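Local coordinates for antisigma-factor antagonist, STAS (Rhodobacter sphaeroides, PDB 3OIZ), which is the STAS domain of a probable SulP-type sulfate transporter, and may serve a regulatory or protein-binding role as in related anti-sigma-factor antagonists, at residues 54-59 against 63-68; 33-38 against 69-74. All coordinates share one frame; numbering follows the deposited sequence.

Contact 1: 54-59 against 63-68; sequences AHIWDI and QALDMA
Ile56 and Leu65 form the buried half of this contact, where the end of the short strand 54-56 faces the helix that follows it. Their side chains cross at about a right angle and touch through terminal methyls alone, Ile56 CD1 lying 4.0 Å from Leu65 CD2. Ile56 CG1 stands anti to the carbonyl carbon (chi1 -61°), a turn that carries CD1 toward the helix. Met84 of helix 84-88 touches both residues, and Leu26 and Phe34 close in on Ile56 and Leu65 respectively. The surface half is looser and rests on the backbone: Gln63 N donates to Ile59 O at 2.8 Å, a nearly straight bond (161°) of the first helical turn. Gln63 CG lies 3.3 Å from Ile59 O, with CD and OE1 continuing past that oxygen on the exposed side. Neither Ile59 nor Gln63 is buried, and Ile59 was modelled in two conformers. Asp58 is the N-cap: its side chain caps a backbone N of the first turn, OD1 also hydrogen-bonds Ser61 OG, and OD2 accepts from Tyr28 N, tying the turn to the segment after strand 25-26. The arrangement is a tight strand-to-helix connection with an Asp N-cap, leading into helix 59-74 of the STAS alpha/beta fold.

Contact 2: 33-38 against 69-74; sequences DFMAAF and VLKFRR
Phe38, just past helix 31-36, meets Phe72 of helix 59-74 on one face of the mixed beta sheet of the STAS fold. The aromatic contact is the buried one. The ring planes stand at 86° with centroids 5.9 Å apart. Phe38 CD1 meets the Phe72 edge near its plane, 3.6 Å from Phe72 CE2, while CE2 comes to the Phe38 ring obliquely, so the pair is neither a stack nor a clean edge-to-face pair; Phe72 CZ comes to 3.7 Å from Phe38 CB. With CG anti to the carbonyl carbon (chi1 -59°), the Phe38 ring heads for Phe34, leaving CB and CD1 to meet Phe72. Further rings and sheet residues hem in the pair, Tyr20 and Ile49 meeting Phe38, and Phe40, Val47 and Val79 meeting Phe72. Within 33-38, Phe38 CE2 sits over the face of the Phe34 ring, so Phe38 stands between the Phe34 and Phe72 rings. Replacing Phe72 by an alanine would probably open a gap between helix and sheet and leave the Phe38 ring without the rim that it now packs against. The aliphatic contact lies nearer the surface, between two partly exposed chains that cross obliquely. Selenomethionine Met35, bent at chi2 and chi3, brings its end methyl to the aliphatic part of Lys71, with Met35 CE 3.8 Å from Lys71 CD.

How the contacts relate
Both contacts use helix 59-74: contact 1 takes its residues 63-68, and contact 2 continues with 69-74, their centres about 11 Å apart. Along the chain contact 1 is nested inside the loop closed by contact 2, whose first segment, on helix 31-36, precedes strands 46-51 and 54-56. Contact 1 is local, where a short strand turns into the helix; contact 2 is long-range and pairs the C-terminal end of that helix with helix 31-36 and the residues just after it. The two meet directly, as Met35 reaches Ala64 and Met67 while Phe34 packs on Ala64 and Leu65. Helix 59-74 connects the turn at its start to helix 31-36 and the sheet within one STAS domain.

Contact 1: 54-59 against 63-68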
loop_
_atom_site.group_PDB
_atom_site.type_symbol
_atom_site.label_atom_id
_atom_site.label_comp_id
_atom_site.label_asym_id
_atom_site.label_seq_id
_atom_site.Cartn_x
_atom_site.Cartn_y
_atom_site.Cartn_z
ATOM N N ALA A 54 -2.237 2.235 -9.558
ATOM C CA ALA A 54 -3.174 1.158 -9.232
ATOM C C ALA A 54 -4.613 1.642 -9.385
ATOM O O ALA A 54 -4.866 2.851 -9.449
ATOM C CB ALA A 54 -2.921 0.711 -7.769
ATOM N N HIS A 55 -5.560 0.699 -9.419
ATOM C CA HIS A 55 -6.990 1.022 -9.444
ATOM C C HIS A 55 -7.651 0.300 -8.279
ATOM O O HIS A 55 -7.532 -0.908 -8.175
ATOM C CB HIS A 55 -7.642 0.533 -10.754
ATOM C CG HIS A 55 -7.043 1.163 -11.971
ATOM N ND1 HIS A 55 -7.038 2.537 -12.171
ATOM C CD2 HIS A 55 -6.403 0.617 -13.041
ATOM C CE1 HIS A 55 -6.434 2.800 -13.323
ATOM N NE2 HIS A 55 -6.042 1.655 -13.866
ATOM N N ILE A 56 -8.256 1.059 -7.375
ATOM C CA ILE A 56 -8.995 0.474 -6.261
ATOM C C ILE A 56 -10.427 0.268 -6.700
ATOM O O ILE A 56 -11.103 1.239 -7.117
ATOM C CB ILE A 56 -8.934 1.390 -5.030
ATOM C CG1 ILE A 56 -7.472 1.584 -4.564
ATOM C CG2 ILE A 56 -9.794 0.774 -3.919
ATOM C CD1 ILE A 56 -7.293 2.817 -3.582
ATOM N N TRP A 57 -10.934 -0.970 -6.641
ATOM C CA TRP A 57 -12.255 -1.218 -7.240
ATOM C C TRP A 57 -13.434 -1.309 -6.276
ATOM O O TRP A 57 -14.614 -1.318 -6.713
ATOM C CB TRP A 57 -12.174 -2.508 -8.076
ATOM C CG TRP A 57 -11.387 -2.291 -9.329
ATOM C CD1 TRP A 57 -10.083 -2.599 -9.546
ATOM C CD2 TRP A 57 -11.864 -1.648 -10.528
ATOM N NE1 TRP A 57 -9.718 -2.260 -10.837
ATOM C CE2 TRP A 57 -10.790 -1.647 -11.455
ATOM C CE3 TRP A 57 -13.109 -1.106 -10.912
ATOM C CZ2 TRP A 57 -10.912 -1.111 -12.753
ATOM C CZ3 TRP A 57 -13.238 -0.543 -12.202
ATOM C CH2 TRP A 57 -12.140 -0.553 -13.111
ATOM N N ASP A 58 -13.144 -1.409 -4.977
ATOM C CA ASP A 58 -14.209 -1.591 -4.009
ATOM C C ASP A 58 -13.806 -1.094 -2.638
ATOM O O ASP A 58 -12.615 -0.788 -2.380
ATOM C CB ASP A 58 -14.669 -3.075 -3.955
ATOM C CG ASP A 58 -13.503 -4.063 -3.791
ATOM O OD1 ASP A 58 -12.658 -3.886 -2.878
ATOM O OD2 ASP A 58 -13.483 -5.072 -4.546
ATOM N N ILE A 59 -14.784 -1.010 -1.739
ATOM C CA ILE A 59 -14.523 -0.382 -0.453
ATOM C C ILE A 59 -13.707 -1.313 0.467
ATOM O O ILE A 59 -12.923 -0.840 1.280
ATOM C CB ILE A 59 -15.830 0.116 0.183
ATOM C CG1 ILE A 59 -15.557 1.290 1.132
ATOM C CG2 ILE A 59 -16.536 -1.009 0.856
ATOM C CD1 ILE A 59 -14.954 2.503 0.399
ATOM N N GLN A 63 -10.427 -0.212 2.485
ATOM C CA GLN A 63 -10.228 -0.507 3.930
ATOM C C GLN A 63 -8.927 -1.271 4.143
ATOM O O GLN A 63 -8.278 -1.084 5.191
ATOM C CB GLN A 63 -11.423 -1.314 4.422
ATOM C CG GLN A 63 -12.657 -0.422 4.571
ATOM C CD GLN A 63 -13.875 -1.240 4.946
ATOM O OE1 GLN A 63 -14.031 -2.394 4.520
ATOM N NE2 GLN A 63 -14.739 -0.673 5.771
ATOM N N ALA A 64 -8.532 -2.107 3.167
ATOM C CA ALA A 64 -7.263 -2.836 3.261
ATOM C C ALA A 64 -6.090 -1.870 3.184
ATOM O O ALA A 64 -5.111 -1.982 3.970
ATOM C CB ALA A 64 -7.171 -3.936 2.157
ATOM N N LEU A 65 -6.160 -0.913 2.261
ATOM C CA LEU A 65 -5.103 0.114 2.209
ATOM C C LEU A 65 -5.046 0.872 3.547
ATOM O O LEU A 65 -3.949 1.123 4.113
ATOM C CB LEU A 65 -5.384 1.061 1.028
ATOM C CG LEU A 65 -4.448 2.269 0.866
ATOM C CD1 LEU A 65 -2.979 1.857 0.697
ATOM C CD2 LEU A 65 -4.963 3.090 -0.369
ATOM N N ASP A 66 -6.224 1.236 4.054
ATOM C CA ASP A 66 -6.298 1.997 5.321
ATOM C C ASP A 66 -5.666 1.162 6.444
ATOM O O ASP A 66 -4.974 1.704 7.332
ATOM C CB ASP A 66 -7.739 2.303 5.682
ATOM C CG ASP A 66 -8.377 3.366 4.782
ATOM O OD1 ASP A 66 -7.656 4.046 4.001
ATOM O OD2 ASP A 66 -9.638 3.498 4.867
HETATM N N MSE A 67 -5.938 -0.144 6.437
HETATM C CA MSE A 67 -5.375 -1.033 7.449
HETATM C C MSE A 67 -3.849 -1.128 7.337
HETATM O O MSE A 67 -3.155 -1.163 8.371
HETATM C CB MSE A 67 -6.036 -2.426 7.389
HETATM C CG MSE A 67 -5.565 -3.390 8.482
HETATM SE SE MSE A 67 -6.000 -2.752 10.265
HETATM C CE MSE A 67 -7.841 -3.329 10.260
ATOM N N ALA A 68 -3.324 -1.175 6.098
ATOM C CA ALA A 68 -1.879 -1.251 5.913
ATOM C C ALA A 68 -1.276 0.045 6.486
ATOM O O ALA A 68 -0.259 0.017 7.217
ATOM C CB ALA A 68 -1.532 -1.384 4.451
#

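Contact 2: 33-38 against 69-74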
loop_
_atom_site.group_PDB
_atom_site.type_symbol
_atom_site.label_atom_id
_atom_site.label_comp_id
_atom_site.label_asym_id
_atom_site.label_seq_id
_atom_site.Cartn_x
_atom_site.Cartn_y
_atom_site.Cartn_z
ATOM N N ASP A 33 -3.613 -11.076 -0.119
ATOM C CA ASP A 33 -2.373 -10.971 -0.882
ATOM C C ASP A 33 -1.795 -9.578 -0.786
ATOM O O ASP A 33 -0.565 -9.408 -0.659
ATOM C CB ASP A 33 -2.631 -11.323 -2.355
ATOM C CG ASP A 33 -3.381 -12.626 -2.507
ATOM O OD1 ASP A 33 -2.696 -13.619 -2.752
ATOM O OD2 ASP A 33 -4.653 -12.677 -2.367
ATOM N N PHE A 34 -2.673 -8.569 -0.855
ATOM C CA PHE A 34 -2.231 -7.181 -0.727
ATOM C C PHE A 34 -1.547 -6.956 0.643
ATOM O O PHE A 34 -0.453 -6.363 0.726
ATOM C CB PHE A 34 -3.441 -6.262 -0.945
ATOM C CG PHE A 34 -3.164 -4.830 -0.664
ATOM C CD1 PHE A 34 -2.593 -4.005 -1.645
ATOM C CD2 PHE A 34 -3.510 -4.282 0.570
ATOM C CE1 PHE A 34 -2.322 -2.628 -1.363
ATOM C CE2 PHE A 34 -3.271 -2.936 0.848
ATOM C CZ PHE A 34 -2.689 -2.095 -0.112
HETATM N N MSE A 35 -2.197 -7.384 1.721
HETATM C CA MSE A 35 -1.604 -7.246 3.070
HETATM C C MSE A 35 -0.239 -7.922 3.190
HETATM O O MSE A 35 0.688 -7.349 3.780
HETATM C CB MSE A 35 -2.552 -7.774 4.168
HETATM C CG MSE A 35 -3.887 -7.028 4.251
HETATM SE SE MSE A 35 -3.758 -5.121 4.468
HETATM C CE MSE A 35 -3.101 -5.089 6.262
ATOM N N ALA A 36 -0.097 -9.096 2.570
ATOM C CA ALA A 36 1.116 -9.876 2.670
ATOM C C ALA A 36 2.282 -9.229 1.949
ATOM O O ALA A 36 3.447 -9.661 2.140
ATOM C CB ALA A 36 0.875 -11.231 2.110
ATOM N N ALA A 37 1.982 -8.225 1.116
ATOM C CA ALA A 37 3.041 -7.499 0.398
ATOM C C ALA A 37 3.916 -6.605 1.293
ATOM O O ALA A 37 5.032 -6.226 0.903
ATOM C CB ALA A 37 2.470 -6.698 -0.741
ATOM N N PHE A 38 3.433 -6.262 2.479
ATOM C CA PHE A 38 4.118 -5.251 3.311
ATOM C C PHE A 38 4.848 -5.896 4.504
ATOM O O PHE A 38 4.360 -6.851 5.117
ATOM C CB PHE A 38 3.094 -4.213 3.817
ATOM C CG PHE A 38 2.376 -3.513 2.713
ATOM C CD1 PHE A 38 2.939 -2.386 2.115
ATOM C CD2 PHE A 38 1.131 -3.962 2.271
ATOM C CE1 PHE A 38 2.283 -1.722 1.057
ATOM C CE2 PHE A 38 0.461 -3.319 1.207
ATOM C CZ PHE A 38 1.023 -2.195 0.601
ATOM N N VAL A 69 -1.891 1.185 6.145
ATOM C CA VAL A 69 -1.455 2.466 6.706
ATOM C C VAL A 69 -1.469 2.456 8.245
ATOM O O VAL A 69 -0.456 2.837 8.900
ATOM C CB VAL A 69 -2.313 3.627 6.170
ATOM C CG1 VAL A 69 -2.000 4.928 6.972
ATOM C CG2 VAL A 69 -2.035 3.831 4.631
ATOM N N LEU A 70 -2.596 2.030 8.819
ATOM C CA LEU A 70 -2.717 1.990 10.269
ATOM C C LEU A 70 -1.635 1.099 10.896
ATOM O O LEU A 70 -1.022 1.493 11.900
ATOM C CB LEU A 70 -4.111 1.473 10.670
ATOM C CG LEU A 70 -4.396 1.409 12.173
ATOM C CD1 LEU A 70 -4.149 2.788 12.818
ATOM C CD2 LEU A 70 -5.819 0.986 12.389
ATOM N N LYS A 71 -1.385 -0.078 10.290
ATOM C CA LYS A 71 -0.385 -1.003 10.836
ATOM C C LYS A 71 1.033 -0.455 10.826
ATOM O O LYS A 71 1.783 -0.649 11.823
ATOM C CB LYS A 71 -0.443 -2.372 10.145
ATOM C CG LYS A 71 -1.710 -3.156 10.570
ATOM C CD LYS A 71 -1.909 -4.450 9.791
ATOM C CE LYS A 71 -0.795 -5.402 10.023
ATOM N NZ LYS A 71 -1.247 -6.532 10.870
ATOM N N PHE A 72 1.409 0.229 9.736
ATOM C CA PHE A 72 2.691 0.968 9.722
ATOM C C PHE A 72 2.743 2.058 10.762
ATOM O O PHE A 72 3.766 2.189 11.460
ATOM C CB PHE A 72 2.995 1.553 8.345
ATOM C CG PHE A 72 3.551 0.549 7.378
ATOM C CD1 PHE A 72 4.775 -0.093 7.634
ATOM C CD2 PHE A 72 2.897 0.289 6.207
ATOM C CE1 PHE A 72 5.314 -0.988 6.701
ATOM C CE2 PHE A 72 3.426 -0.629 5.272
ATOM C CZ PHE A 72 4.618 -1.255 5.517
ATOM N N ARG A 73 1.645 2.796 10.932
ATOM C CA ARG A 73 1.627 3.863 11.950
ATOM C C ARG A 73 1.779 3.307 13.358
ATOM O O ARG A 73 2.481 3.884 14.191
ATOM C CB ARG A 73 0.342 4.704 11.816
ATOM C CG ARG A 73 0.388 5.613 10.566
ATOM C CD ARG A 73 -0.825 6.539 10.500
ATOM N NE ARG A 73 -0.675 7.482 9.397
ATOM C CZ ARG A 73 -1.676 7.915 8.635
ATOM N NH1 ARG A 73 -2.937 7.500 8.854
ATOM N NH2 ARG A 73 -1.413 8.744 7.624
ATOM N N ARG A 74 1.146 2.171 13.627
ATOM C CA ARG A 74 1.224 1.565 14.955
ATOM C C ARG A 74 2.592 1.006 15.252
ATOM O O ARG A 74 2.919 0.784 16.413
ATOM C CB ARG A 74 0.228 0.434 15.068
ATOM C CG ARG A 74 -1.152 0.931 15.140
ATOM C CD ARG A 74 -2.112 -0.178 15.240
ATOM N NE ARG A 74 -3.357 0.329 15.800
ATOM C CZ ARG A 74 -4.538 -0.256 15.633
ATOM N NH1 ARG A 74 -4.628 -1.374 14.906
ATOM N NH2 ARG A 74 -5.626 0.285 16.179
#